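Local coordinates for protein toxin FitB (Neisseria gonorrhoeae, PDB 2H1C) that acts as the toxin of a type II toxin-antitoxin pair, a PIN-domain protein expected to be a magnesium-dependent ribonuclease, and joins its antitoxin FitA in a promoter-binding complex, at residues I2-D5 and T6-S10; V33-A37 and I38-E42; L43-G46 and V47-L51; R62-Q65 and S66-L70. All blocks are in the same frame, centred on the assembly; numbering follows the deposited sequence.

Contacts 1 and 2 are buried near the middle of the chain, and each turns a strand of the parallel sheet into a helix; strands 2-4 and 33-36 are neighbours there, and Thr6 of contact 1 meets Glu42 of contact 2 through a probable hydrogen bond. Contacts 3 and 4 lie about 16 Å from the chain centre, measured centre to centre, and are only partly buried. Contact 3 prolongs the helix that contact 2 begins, and contact 4 lies in the last turns of the next; Arg44 and Glu64 join them by a salt bridge. Contact 2 holds a magnesium-binding serine and contact 1 a predicted magnesium ligand, whereas leucine packing and changing backbone bonds prevail within contacts 3 and 4.

Contact 1. Residues I2-D5 and T6-S10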
loop_
_atom_site.group_PDB
_atom_site.type_symbol
_atom_site.label_atom_id
_atom_site.label_comp_id
_atom_site.label_asym_id
_atom_site.label_seq_id
_atom_site.Cartn_x
_atom_site.Cartn_y
_atom_site.Cartn_z
ATOM N N ILE A 2 5.988 17.946 -6.159
ATOM C CA ILE A 2 4.811 17.672 -5.338
ATOM C C ILE A 2 4.205 16.279 -5.516
ATOM O O ILE A 2 4.179 15.747 -6.624
ATOM C CB ILE A 2 3.691 18.712 -5.650
ATOM C CG1 ILE A 2 4.061 20.081 -5.068
ATOM C CG2 ILE A 2 2.344 18.251 -5.077
ATOM C CD1 ILE A 2 4.100 20.111 -3.556
ATOM N N LEU A 3 3.736 15.706 -4.407
ATOM C CA LEU A 3 3.039 14.419 -4.401
ATOM C C LEU A 3 1.637 14.788 -3.915
ATOM O O LEU A 3 1.463 15.188 -2.759
ATOM C CB LEU A 3 3.668 13.422 -3.414
ATOM C CG LEU A 3 3.034 12.010 -3.480
ATOM C CD1 LEU A 3 3.320 11.382 -4.851
ATOM C CD2 LEU A 3 3.595 11.125 -2.363
ATOM N N LEU A 4 0.635 14.694 -4.783
ATOM C CA LEU A 4 -0.729 15.065 -4.385
ATOM C C LEU A 4 -1.429 13.942 -3.633
ATOM O O LEU A 4 -1.511 12.833 -4.145
ATOM C CB LEU A 4 -1.579 15.386 -5.611
ATOM C CG LEU A 4 -1.240 16.545 -6.540
ATOM C CD1 LEU A 4 -2.285 16.572 -7.656
ATOM C CD2 LEU A 4 -1.226 17.859 -5.761
ATOM N N ASP A 5 -1.947 14.245 -2.443
ATOM C CA ASP A 5 -2.664 13.275 -1.598
ATOM C C ASP A 5 -4.087 13.205 -2.162
ATOM O O ASP A 5 -4.534 14.120 -2.855
ATOM C CB ASP A 5 -2.666 13.790 -0.139
ATOM C CG ASP A 5 -3.034 12.717 0.903
ATOM O OD1 ASP A 5 -2.913 11.505 0.626
ATOM O OD2 ASP A 5 -3.427 13.105 2.034
ATOM N N THR A 6 -4.812 12.140 -1.849
ATOM C CA THR A 6 -6.164 11.968 -2.366
ATOM C C THR A 6 -7.134 13.124 -2.119
ATOM O O THR A 6 -7.919 13.476 -2.998
ATOM C CB THR A 6 -6.794 10.692 -1.787
ATOM O OG1 THR A 6 -5.931 9.588 -2.066
ATOM C CG2 THR A 6 -8.156 10.437 -2.392
ATOM N N ASN A 7 -7.085 13.715 -0.930
ATOM C CA ASN A 7 -8.027 14.780 -0.612
ATOM C C ASN A 7 -7.825 16.056 -1.421
ATOM O O ASN A 7 -8.744 16.866 -1.533
ATOM C CB ASN A 7 -7.993 15.084 0.890
ATOM C CG ASN A 7 -6.626 15.556 1.361
ATOM O OD1 ASN A 7 -6.144 16.614 0.955
ATOM N ND2 ASN A 7 -5.996 14.766 2.220
ATOM N N VAL A 8 -6.640 16.228 -1.997
ATOM C CA VAL A 8 -6.362 17.418 -2.795
ATOM C C VAL A 8 -6.805 17.205 -4.242
ATOM O O VAL A 8 -7.530 18.025 -4.797
ATOM C CB VAL A 8 -4.860 17.780 -2.719
ATOM C CG1 VAL A 8 -4.529 18.898 -3.700
ATOM C CG2 VAL A 8 -4.522 18.217 -1.300
ATOM N N ILE A 9 -6.413 16.095 -4.854
ATOM C CA ILE A 9 -6.820 15.872 -6.227
ATOM C C ILE A 9 -8.340 15.690 -6.321
ATOM O O ILE A 9 -8.934 15.993 -7.349
ATOM C CB ILE A 9 -6.053 14.662 -6.862
ATOM C CG1 ILE A 9 -6.434 14.531 -8.344
ATOM C CG2 ILE A 9 -6.331 13.387 -6.085
ATOM C CD1 ILE A 9 -5.677 13.457 -9.082
ATOM N N SER A 10 -8.973 15.244 -5.235
ATOM C CA SER A 10 -10.428 15.041 -5.217
ATOM C C SER A 10 -11.239 16.325 -4.991
ATOM O O SER A 10 -12.416 16.389 -5.336
ATOM C CB SER A 10 -10.819 14.043 -4.116
ATOM O OG SER A 10 -10.144 12.807 -4.267
#
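Asp5 O accepts from Val8 N at 3.1 Å and so starts helix 6-9 directly after strand 2-4. Ile9 N adds a weak, longer bond to the same Asp5 O at 3.4 Å. At the next carbonyl, Ser10 N and Ser10 OG both donate to Thr6 O, reaching it from opposite faces of its plane; the hydroxyl bond, Ser10 OG to Thr6 O, is short at 2.6 Å.

The polar side chains gather on another side of the turn. Asp5 occupies the N-cap position, but its carboxylate makes no capping bond; CG lies opposite the backbone N (chi1 -164°), and OD2 comes 3.1 Å from Asn7 ND2, with the carboxylate and amide planes nearly perpendicular. Thr120 OG1 is hydrogen-bonded to both Asp5 OD2 and Asn7 ND2, while Asn7 OD1 accepts from Arg121 N. Thr6 OG1 is tied to Glu42 of helix 37-48.

Apolar packing joins Leu4 to the helix. Leu4 CD2 meets Val8 CG1 at 4.0 Å, the two side chains crossing at about a right angle, and Leu4 CD1 lies 4.3 Å from Ile9 CB. Leu25 of helix 19-27 touches both Leu4 and Val8.

Asp5 is a predicted magnesium ligand, and the side chains of Asp5 and Asp104, the other predicted ligand, are about 5 Å apart. Thr120, itself bonded to Asn7, probably helps limit rotation of the Asp5 carboxylate, consistent with an acidic metal site of the PIN domain at this strand-to-helix turn.

Contact 2. Residues V33-A37 and I38-E42. With MG (magnesium ion), chain H.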
loop_
_atom_site.group_PDB
_atom_site.type_symbol
_atom_site.label_atom_id
_atom_site.label_comp_id
_atom_site.label_asym_id
_atom_site.label_seq_id
_atom_site.Cartn_x
_atom_site.Cartn_y
_atom_site.Cartn_z
ATOM N N VAL A 33 4.448 17.338 -10.820
ATOM C CA VAL A 33 3.427 16.808 -9.922
ATOM C C VAL A 33 3.292 15.300 -10.085
ATOM O O VAL A 33 3.137 14.799 -11.199
ATOM C CB VAL A 33 2.072 17.490 -10.179
ATOM C CG1 VAL A 33 1.057 17.033 -9.140
ATOM C CG2 VAL A 33 2.239 19.011 -10.109
ATOM N N TYR A 34 3.349 14.581 -8.964
ATOM C CA TYR A 34 3.270 13.115 -8.958
ATOM C C TYR A 34 2.083 12.556 -8.159
ATOM O O TYR A 34 1.477 13.251 -7.331
ATOM C CB TYR A 34 4.549 12.537 -8.339
ATOM C CG TYR A 34 5.809 12.849 -9.109
ATOM C CD1 TYR A 34 6.368 14.134 -9.089
ATOM C CD2 TYR A 34 6.397 11.881 -9.920
ATOM C CE1 TYR A 34 7.478 14.448 -9.864
ATOM C CE2 TYR A 34 7.517 12.180 -10.714
ATOM C CZ TYR A 34 8.046 13.468 -10.681
ATOM O OH TYR A 34 9.121 13.787 -11.489
ATOM N N LEU A 35 1.760 11.286 -8.414
ATOM C CA LEU A 35 0.705 10.593 -7.680
ATOM C C LEU A 35 1.280 9.255 -7.216
ATOM O O LEU A 35 2.059 8.629 -7.943
ATOM C CB LEU A 35 -0.507 10.300 -8.573
ATOM C CG LEU A 35 -1.385 11.435 -9.090
ATOM C CD1 LEU A 35 -2.486 10.850 -9.981
ATOM C CD2 LEU A 35 -2.009 12.182 -7.917
ATOM N N SER A 36 0.920 8.829 -6.013
ATOM C CA SER A 36 1.353 7.520 -5.532
ATOM C C SER A 36 0.361 6.526 -6.103
ATOM O O SER A 36 -0.822 6.849 -6.261
ATOM C CB SER A 36 1.279 7.439 -4.007
ATOM O OG SER A 36 1.200 6.075 -3.591
ATOM N N ALA A 37 0.825 5.318 -6.404
ATOM C CA ALA A 37 -0.069 4.293 -6.903
ATOM C C ALA A 37 -1.174 4.038 -5.852
ATOM O O ALA A 37 -2.271 3.608 -6.187
ATOM C CB ALA A 37 0.726 3.006 -7.182
ATOM N N ILE A 38 -0.872 4.307 -4.584
ATOM C CA ILE A 38 -1.848 4.135 -3.491
ATOM C C ILE A 38 -3.034 5.105 -3.672
ATOM O O ILE A 38 -4.193 4.734 -3.481
ATOM C CB ILE A 38 -1.188 4.405 -2.094
ATOM C CG1 ILE A 38 -0.143 3.317 -1.788
ATOM C CG2 ILE A 38 -2.259 4.455 -1.002
ATOM C CD1 ILE A 38 -0.717 1.917 -1.597
ATOM N N THR A 39 -2.727 6.354 -4.024
ATOM C CA THR A 39 -3.745 7.380 -4.254
ATOM C C THR A 39 -4.574 7.022 -5.491
ATOM O O THR A 39 -5.791 7.194 -5.503
ATOM C CB THR A 39 -3.073 8.763 -4.428
ATOM O OG1 THR A 39 -2.334 9.054 -3.239
ATOM C CG2 THR A 39 -4.099 9.852 -4.662
ATOM N N VAL A 40 -3.920 6.505 -6.530
ATOM C CA VAL A 40 -4.637 6.122 -7.739
ATOM C C VAL A 40 -5.606 4.994 -7.375
ATOM O O VAL A 40 -6.744 4.966 -7.851
ATOM C CB VAL A 40 -3.668 5.649 -8.858
ATOM C CG1 VAL A 40 -4.456 5.138 -10.053
ATOM C CG2 VAL A 40 -2.768 6.826 -9.304
ATOM N N ALA A 41 -5.170 4.074 -6.515
ATOM C CA ALA A 41 -6.051 2.972 -6.109
ATOM C C ALA A 41 -7.268 3.509 -5.348
ATOM O O ALA A 41 -8.400 3.034 -5.540
ATOM C CB ALA A 41 -5.299 2.000 -5.228
ATOM N N GLU A 42 -7.035 4.472 -4.460
ATOM C CA GLU A 42 -8.131 5.040 -3.676
ATOM C C GLU A 42 -9.084 5.839 -4.556
ATOM O O GLU A 42 -10.298 5.804 -4.339
ATOM C CB GLU A 42 -7.599 5.925 -2.544
ATOM C CG GLU A 42 -6.576 5.228 -1.651
ATOM C CD GLU A 42 -6.076 6.111 -0.521
ATOM O OE1 GLU A 42 -6.039 7.354 -0.714
ATOM O OE2 GLU A 42 -5.704 5.564 0.550
HETATM MG MG MG H . 3.471 4.822 -3.679
#
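A beta-strand running into an alpha-helix, with a serine N-cap at the junction, brings Ser36 and Ile38 together beside a bound magnesium ion. Ser36 OG accepts from Ile38 N at 2.9 Å, the capping bond of helix 37-48. With OG opposite the backbone N (chi1 158°), the hydroxyl also reaches the magnesium ion, so this one oxygen serves both metal and helix; the Ser36 OG to magnesium distance of 2.6 Å is long for this metal. Ile38 packs CB against the same hydroxyl, 3.3 Å from Ser36 OG.

The Ser36 carbonyl starts the helix. Val40 N donates to Ser36 O at 3.1 Å with an N-H...O angle of 160°, and Thr39 N adds a weak, strongly bent bond to that oxygen. One residue later Ala41 N bonds to Ala37 O at 3.0 Å, the regular alpha-helical pattern. Thr39 sets CB 3.5 Å from Ser36 O, and its side chain is about 3 Å from another bound magnesium ion.

Apolar groups meet on a further side of the junction: Leu35 CD1 touches Val40 CG2 at 4.1 Å, the side chains crossing at about a right angle. Val40 CG2 also rests against Ser36 O.

The N-to-C directions of strand 33-36 and the short helix segment 38-42 differ by 69°. Strand 33-36 is flanked by strands 2-4 and 75-76; helix 102-114 touches Ser36, Ile38 and Thr39, while Phe78 and Tyr86 of the second subunit pack on Ile38 and Ala41.

Contact 3. Residues L43-G46 and V47-L51; sequences LRLG and VALLL. With ACT (acetate ion), chain C.
Leu49 folds back along the last turn of helix 37-48 onto Leu45. Its CB rests 3.6 Å from Leu45 O, and CG comes closer still, 3.3 Å from that same carbonyl oxygen, Leu45 O. At the tip, Leu49 CD1 meets Leu45 CD1 at 3.6 Å and also touches Leu45 CG. The partner branch gets there because Leu45 CG lies opposite its backbone N (chi1 175°), which brings the end of a side chain whose CB points away back toward Leu49.

Under this pair the backbone is changing its pattern. Val47 N to Leu43 O and Ala48 N to Arg44 O, the latter 3.0 Å, are regular alpha-helical bonds. Leu49 N instead divides itself between a weak bond to Leu45 O and a shorter-span one to Gly46 O at 3.2 Å. Beyond the helix, Leu51 N donates almost straight to OXT of an acetate ion at 2.9 Å, an anion probably from the crystallisation liquor that Asn52 N also binds.

Val47 and Leu50 pack on Leu59 of helix 53-67, whereas Arg90 and Lys94 of the second subunit lie against Leu45 and Leu49. Such tightening from i to i-4 toward i to i-3 bonding is typical of the C-terminal turn of an alpha-helix, here the one that leads toward helix 53-67.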
loop_
_atom_site.group_PDB
_atom_site.type_symbol
_atom_site.label_atom_id
_atom_site.label_comp_id
_atom_site.label_asym_id
_atom_site.label_seq_id
_atom_site.Cartn_x
_atom_site.Cartn_y
_atom_site.Cartn_z
ATOM N N LEU A 43 -8.545 6.568 -5.538
ATOM C CA LEU A 43 -9.400 7.322 -6.458
ATOM C C LEU A 43 -10.257 6.343 -7.252
ATOM O O LEU A 43 -11.472 6.521 -7.373
ATOM C CB LEU A 43 -8.561 8.163 -7.429
ATOM C CG LEU A 43 -7.828 9.319 -6.755
ATOM C CD1 LEU A 43 -6.840 9.976 -7.719
ATOM C CD2 LEU A 43 -8.864 10.317 -6.267
ATOM N N ARG A 44 -9.628 5.305 -7.795
ATOM C CA ARG A 44 -10.378 4.321 -8.572
ATOM C C ARG A 44 -11.441 3.612 -7.734
ATOM O O ARG A 44 -12.528 3.335 -8.231
ATOM C CB ARG A 44 -9.424 3.297 -9.214
ATOM C CG ARG A 44 -8.679 3.840 -10.451
ATOM C CD ARG A 44 -7.532 2.913 -10.874
ATOM N NE ARG A 44 -7.057 3.221 -12.218
ATOM C CZ ARG A 44 -5.892 2.814 -12.718
ATOM N NH1 ARG A 44 -5.059 2.080 -11.977
ATOM N NH2 ARG A 44 -5.566 3.134 -13.967
ATOM N N LEU A 45 -11.134 3.324 -6.467
ATOM C CA LEU A 45 -12.089 2.644 -5.592
ATOM C C LEU A 45 -13.276 3.565 -5.308
ATOM O O LEU A 45 -14.441 3.142 -5.347
ATOM C CB LEU A 45 -11.397 2.240 -4.284
ATOM C CG LEU A 45 -12.283 1.625 -3.202
ATOM C CD1 LEU A 45 -13.053 0.431 -3.762
ATOM C CD2 LEU A 45 -11.418 1.213 -2.018
ATOM N N GLY A 46 -12.973 4.832 -5.034
ATOM C CA GLY A 46 -14.017 5.809 -4.759
ATOM C C GLY A 46 -14.994 5.907 -5.913
ATOM O O GLY A 46 -16.218 5.919 -5.718
ATOM N N VAL A 47 -14.465 5.972 -7.125
ATOM C CA VAL A 47 -15.333 6.053 -8.294
ATOM C C VAL A 47 -16.171 4.780 -8.416
ATOM O O VAL A 47 -17.373 4.847 -8.678
ATOM C CB VAL A 47 -14.532 6.237 -9.588
ATOM C CG1 VAL A 47 -15.462 6.151 -10.793
ATOM C CG2 VAL A 47 -13.823 7.596 -9.567
ATOM N N ALA A 48 -15.546 3.623 -8.210
ATOM C CA ALA A 48 -16.274 2.360 -8.321
ATOM C C ALA A 48 -17.369 2.138 -7.270
ATOM O O ALA A 48 -18.231 1.267 -7.443
ATOM C CB ALA A 48 -15.292 1.180 -8.314
ATOM N N LEU A 49 -17.340 2.913 -6.189
ATOM C CA LEU A 49 -18.336 2.775 -5.126
ATOM C C LEU A 49 -19.474 3.785 -5.220
ATOM O O LEU A 49 -20.353 3.810 -4.354
ATOM C CB LEU A 49 -17.664 2.895 -3.755
ATOM C CG LEU A 49 -16.715 1.736 -3.448
ATOM C CD1 LEU A 49 -15.866 2.047 -2.224
ATOM C CD2 LEU A 49 -17.540 0.472 -3.257
ATOM N N LEU A 50 -19.472 4.613 -6.263
ATOM C CA LEU A 50 -20.543 5.607 -6.409
ATOM C C LEU A 50 -21.900 4.913 -6.539
ATOM O O LEU A 50 -22.020 3.905 -7.236
ATOM C CB LEU A 50 -20.303 6.488 -7.634
ATOM C CG LEU A 50 -19.090 7.430 -7.548
ATOM C CD1 LEU A 50 -18.919 8.152 -8.862
ATOM C CD2 LEU A 50 -19.278 8.434 -6.410
ATOM N N LEU A 51 -22.917 5.475 -5.885
ATOM C CA LEU A 51 -24.268 4.905 -5.918
ATOM C C LEU A 51 -25.039 5.205 -7.211
ATOM O O LEU A 51 -25.989 4.491 -7.553
ATOM C CB LEU A 51 -25.073 5.396 -4.703
ATOM C CG LEU A 51 -24.591 4.979 -3.299
ATOM C CD1 LEU A 51 -25.508 5.593 -2.232
ATOM C CD2 LEU A 51 -24.589 3.463 -3.167
HETATM C C ACT C . -22.964 8.844 -5.223
HETATM O O ACT C . -23.238 8.680 -6.491
HETATM O OXT ACT C . -22.492 7.948 -4.499
HETATM C CH3 ACT C . -23.271 10.232 -4.679
#

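Contact 4. Residues R62-Q65 and S66-L70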
loop_
_atom_site.group_PDB
_atom_site.type_symbol
_atom_site.label_atom_id
_atom_site.label_comp_id
_atom_site.label_asym_id
_atom_site.label_seq_id
_atom_site.Cartn_x
_atom_site.Cartn_y
_atom_site.Cartn_z
ATOM N N ARG A 62 -13.677 9.600 -17.421
ATOM C CA ARG A 62 -12.850 10.779 -17.253
ATOM C C ARG A 62 -11.579 10.499 -16.462
ATOM O O ARG A 62 -10.503 11.007 -16.796
ATOM C CB ARG A 62 -13.650 11.894 -16.589
ATOM C CG ARG A 62 -14.728 12.437 -17.497
ATOM C CD ARG A 62 -14.123 13.066 -18.741
ATOM N NE ARG A 62 -15.172 13.627 -19.586
ATOM C CZ ARG A 62 -15.931 12.908 -20.407
ATOM N NH1 ARG A 62 -15.750 11.600 -20.505
ATOM N NH2 ARG A 62 -16.889 13.496 -21.113
ATOM N N LEU A 63 -11.688 9.691 -15.418
ATOM C CA LEU A 63 -10.501 9.370 -14.630
ATOM C C LEU A 63 -9.461 8.648 -15.483
ATOM O O LEU A 63 -8.291 9.047 -15.550
ATOM C CB LEU A 63 -10.867 8.482 -13.437
ATOM C CG LEU A 63 -9.682 8.081 -12.546
ATOM C CD1 LEU A 63 -9.008 9.342 -11.973
ATOM C CD2 LEU A 63 -10.176 7.192 -11.422
ATOM N N GLU A 64 -9.897 7.590 -16.151
ATOM C CA GLU A 64 -8.987 6.781 -16.951
ATOM C C GLU A 64 -8.467 7.434 -18.235
ATOM O O GLU A 64 -7.272 7.334 -18.556
ATOM C CB GLU A 64 -9.662 5.448 -17.297
ATOM C CG GLU A 64 -10.094 4.601 -16.079
ATOM C CD GLU A 64 -8.939 4.265 -15.129
ATOM O OE1 GLU A 64 -7.781 4.156 -15.591
ATOM O OE2 GLU A 64 -9.188 4.084 -13.913
ATOM N N GLN A 65 -9.350 8.115 -18.958
ATOM C CA GLN A 65 -8.973 8.723 -20.233
ATOM C C GLN A 65 -8.578 10.192 -20.234
ATOM O O GLN A 65 -8.000 10.667 -21.211
ATOM C CB GLN A 65 -10.105 8.537 -21.253
ATOM C CG GLN A 65 -10.349 7.089 -21.671
ATOM C CD GLN A 65 -9.095 6.436 -22.248
ATOM O OE1 GLN A 65 -8.422 5.648 -21.574
ATOM N NE2 GLN A 65 -8.769 6.776 -23.496
ATOM N N SER A 66 -8.879 10.913 -19.161
ATOM C CA SER A 66 -8.555 12.337 -19.123
ATOM C C SER A 66 -7.658 12.760 -17.970
ATOM O O SER A 66 -6.764 13.600 -18.141
ATOM C CB SER A 66 -9.839 13.168 -19.050
ATOM O OG SER A 66 -10.605 13.046 -20.234
ATOM N N ILE A 67 -7.903 12.197 -16.791
ATOM C CA ILE A 67 -7.113 12.583 -15.616
ATOM C C ILE A 67 -5.785 11.850 -15.468
ATOM O O ILE A 67 -4.733 12.485 -15.433
ATOM C CB ILE A 67 -7.932 12.412 -14.310
ATOM C CG1 ILE A 67 -9.137 13.354 -14.328
ATOM C CG2 ILE A 67 -7.062 12.737 -13.089
ATOM C CD1 ILE A 67 -10.133 13.064 -13.220
ATOM N N LEU A 68 -5.825 10.521 -15.391
ATOM C CA LEU A 68 -4.595 9.760 -15.222
ATOM C C LEU A 68 -3.526 9.978 -16.307
ATOM O O LEU A 68 -2.337 9.937 -16.011
ATOM C CB LEU A 68 -4.908 8.269 -15.041
ATOM C CG LEU A 68 -5.672 7.898 -13.762
ATOM C CD1 LEU A 68 -5.776 6.361 -13.669
ATOM C CD2 LEU A 68 -4.951 8.451 -12.522
ATOM N N PRO A 69 -3.929 10.211 -17.572
ATOM C CA PRO A 69 -2.904 10.435 -18.595
ATOM C C PRO A 69 -2.048 11.667 -18.271
ATOM O O PRO A 69 -0.920 11.771 -18.730
ATOM C CB PRO A 69 -3.724 10.617 -19.863
ATOM C CG PRO A 69 -4.894 9.709 -19.626
ATOM C CD PRO A 69 -5.255 10.055 -18.194
ATOM N N LEU A 70 -2.599 12.603 -17.499
ATOM C CA LEU A 70 -1.851 13.800 -17.109
ATOM C C LEU A 70 -0.668 13.389 -16.238
ATOM O O LEU A 70 0.295 14.149 -16.080
ATOM C CB LEU A 70 -2.725 14.757 -16.296
ATOM C CG LEU A 70 -3.951 15.358 -16.979
ATOM C CD1 LEU A 70 -4.798 16.083 -15.942
ATOM C CD2 LEU A 70 -3.509 16.289 -18.084
#
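Leu63 carries CG opposite its backbone N (chi1 180°), which swings CD1 forward to Ile67 and Leu68, while Glu64 bends at chi2 (-57°) and brings its carboxylate alongside Leu68. Leu63 CD1 settles between the two later residues, 4.0 Å from Ile67 CB and 4.1 Å from Leu68 CG. Ile67 CD1, at the end of an extended branch, reaches the same methyl and Leu63 CA. Glu64 and Leu68 run side by side, pointing the same way, with Glu64 OE1 3.5 Å from Leu68 CD1; the carboxylate has its charged partner in Arg44, through a salt bridge to OE2.

The backbone widens here into a pi-type turn. Arg62 O accepts twice: from Ser66 N and from Ile67 N, the latter five residues on and at 2.9 Å. Leu68 N bonds to Leu63 O, also five residues back, at 2.9 Å and almost straight (N-H...O angle 176°). Pro69, which has no N-H to give, lays its ring against the preceding turn, with CD 3.4 Å from Glu64 O and CG 3.6 Å from Gln65 O.

The wide turn lies late in helix 53-67, which passes into the 3-10 segment beginning at Leu68. Helix 37-48 flanks it, with Arg44 and Val47 against Leu63 and with Val40 and Arg44 against Leu68. The bound peptide packs on Arg62 and Ile67, and outside the two segments Arg62 NE forms a salt bridge with an acidic side chain of that peptide.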